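Local structure of coenzyme F420-dependent N(5),N(10)-methenyltetrahydromethanopterin reductase-related protein (6HUZ) at the interface of chains A and B. The protein is a bacterial [Fe]-hydrogenase paralog that binds the iron-guanylylpyridinol cofactor and uses tetrahydrofolate derivatives as substrates. Numbering follows the deposited sequence. Chains: chain A/B, Coenzyme F420-dependent N(5),N(10)-methenyltetrahydromethanopterin reductase-related protein.

The interface of chains A and B. Residues chain A 297-298, 300-301; chain B 221-222, 225, 232.
In this helix-against-helix patch of the two-fold dimer interface, A:Glu300 and A:Leu301, at the start of helix 299-306, meet B:Tyr221 and B:Arg225 of helix 207-228. The carboxylate oxygen A:Glu300 OE2 accepts from donors on both its sides. The phenol hydroxyl B:Tyr221 OH donates to A:Glu300 OE2 on its anti lone pair, 2.5 Å away. The guanidinium nitrogen B:Arg225 NH1 lies 2.6 Å from A:Glu300 OE2 on the syn side, a hydrogen bond that is also a salt bridge. The carboxylate and guanidinium planes lie 54° apart, yet OE2 sits almost within the guanidinium plane. With chi1 at 74°, A:Glu300 CG lies between backbone N and carbonyl carbon, and a bend at chi2 delivers OE2 to both donors. B:Arg225 NH1 also donates a hydrogen bond to the backbone carbonyl A:Thr297 O, 3.3 Å away and in the carbonyl plane, which ties the guanidinium to the end of helix 294-297. Methyl A:Leu301 CD1 lies over one face of the B:Tyr221 ring, 3.7 Å from its centroid, while A:Leu301 CD2 lies over the rim of one face of the B:Arg232 guanidinium, 3.5 Å from B:Arg232 NH1, a marginal contact. A leucine in place of B:Tyr221 lacks the hydroxyl and ring, would probably leave the A:Glu300 carboxylate freer to turn, and would deprive A:Leu301 CD1 of its flat packing surface. Beside this cluster, A:Ile298 CG2 packs 3.9 Å from B:Lys222 CG, and one water joins B:Lys222 NZ to the A:Thr297 hydroxyl. The patch thus sets the junction of two short helices against a long helix of the other subunit, within the central helical region shared by both chains.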
loop_
_atom_site.group_PDB
_atom_site.type_symbol
_atom_site.label_atom_id
_atom_site.label_comp_id
_atom_site.label_asym_id
_atom_site.label_seq_id
_atom_site.Cartn_x
_atom_site.Cartn_y
_atom_site.Cartn_z
ATOM N N THR A 297 -4.399 -17.182 14.064
ATOM C CA THR A 297 -3.946 -17.564 12.724
ATOM C C THR A 297 -2.438 -17.364 12.488
ATOM O O THR A 297 -1.837 -18.138 11.731
ATOM C CB THR A 297 -4.783 -16.793 11.659
ATOM O OG1 THR A 297 -4.398 -15.408 11.606
ATOM C CG2 THR A 297 -6.298 -16.893 11.895
ATOM N N ILE A 298 -1.827 -16.335 13.124
ATOM C CA ILE A 298 -0.396 -16.030 12.961
ATOM C C ILE A 298 0.353 -15.889 14.290
ATOM O O ILE A 298 1.038 -14.893 14.509
ATOM C CB ILE A 298 -0.237 -14.765 12.067
ATOM C CG1 ILE A 298 -1.062 -13.555 12.622
ATOM C CG2 ILE A 298 -0.647 -15.103 10.634
ATOM C CD1 ILE A 298 -0.474 -12.213 12.338
ATOM N N GLU A 300 3.114 -17.121 15.364
ATOM C CA GLU A 300 4.542 -16.921 15.169
ATOM C C GLU A 300 4.865 -15.447 14.941
ATOM O O GLU A 300 5.896 -14.982 15.422
ATOM C CB GLU A 300 5.095 -17.803 14.022
ATOM C CG GLU A 300 4.746 -17.371 12.600
ATOM C CD GLU A 300 3.349 -17.754 12.156
ATOM O OE1 GLU A 300 2.571 -18.290 12.975
ATOM O OE2 GLU A 300 3.030 -17.515 10.972
ATOM N N LEU A 301 3.998 -14.706 14.209
ATOM C CA LEU A 301 4.231 -13.286 13.946
ATOM C C LEU A 301 3.912 -12.438 15.153
ATOM O O LEU A 301 4.618 -11.458 15.418
ATOM C CB LEU A 301 3.398 -12.813 12.760
ATOM C CG LEU A 301 3.826 -13.332 11.383
ATOM C CD1 LEU A 301 2.986 -12.664 10.268
ATOM C CD2 LEU A 301 5.304 -13.066 11.113
ATOM N N TYR B 221 0.323 -13.730 3.362
ATOM C CA TYR B 221 1.416 -14.339 4.113
ATOM C C TYR B 221 1.026 -15.786 4.485
ATOM O O TYR B 221 1.850 -16.700 4.362
ATOM C CB TYR B 221 1.682 -13.509 5.398
ATOM C CG TYR B 221 2.439 -14.268 6.453
ATOM C CD1 TYR B 221 3.822 -14.293 6.458
ATOM C CD2 TYR B 221 1.771 -14.966 7.450
ATOM C CE1 TYR B 221 4.530 -14.998 7.421
ATOM C CE2 TYR B 221 2.468 -15.681 8.415
ATOM C CZ TYR B 221 3.849 -15.702 8.390
ATOM O OH TYR B 221 4.565 -16.387 9.338
ATOM N N LYS B 222 -0.224 -16.006 4.955
ATOM C CA LYS B 222 -0.649 -17.383 5.329
ATOM C C LYS B 222 -0.653 -18.327 4.105
ATOM O O LYS B 222 -0.229 -19.475 4.220
ATOM C CB LYS B 222 -2.028 -17.356 6.004
ATOM C CG LYS B 222 -1.966 -16.914 7.468
ATOM C CD LYS B 222 -3.193 -16.131 7.887
ATOM C CE LYS B 222 -4.475 -16.913 7.779
ATOM N NZ LYS B 222 -5.595 -16.050 7.336
ATOM N N ARG B 225 3.116 -19.056 3.333
ATOM C CA ARG B 225 3.704 -19.914 4.364
ATOM C C ARG B 225 3.197 -21.348 4.276
ATOM O O ARG B 225 3.992 -22.295 4.327
ATOM C CB ARG B 225 3.349 -19.326 5.769
ATOM C CG ARG B 225 3.668 -20.193 7.017
ATOM C CD ARG B 225 2.924 -19.709 8.293
ATOM N NE ARG B 225 1.487 -20.021 8.264
ATOM C CZ ARG B 225 0.568 -19.540 9.101
ATOM N NH1 ARG B 225 0.917 -18.709 10.074
ATOM N NH2 ARG B 225 -0.710 -19.885 8.968
ATOM N N ARG B 232 10.045 -16.230 3.540
ATOM C CA ARG B 232 9.498 -15.036 4.214
ATOM C C ARG B 232 9.981 -13.789 3.502
ATOM O O ARG B 232 9.209 -12.860 3.255
ATOM C CB ARG B 232 9.985 -14.999 5.674
ATOM C CG ARG B 232 9.596 -13.732 6.433
ATOM C CD ARG B 232 8.246 -13.788 7.095
ATOM N NE ARG B 232 8.148 -12.679 8.052
ATOM C CZ ARG B 232 8.478 -12.764 9.331
ATOM N NH1 ARG B 232 8.389 -11.698 10.116
ATOM N NH2 ARG B 232 8.902 -13.917 9.840
HETATM O O HOH W 1 -5.896 -14.146 9.490
#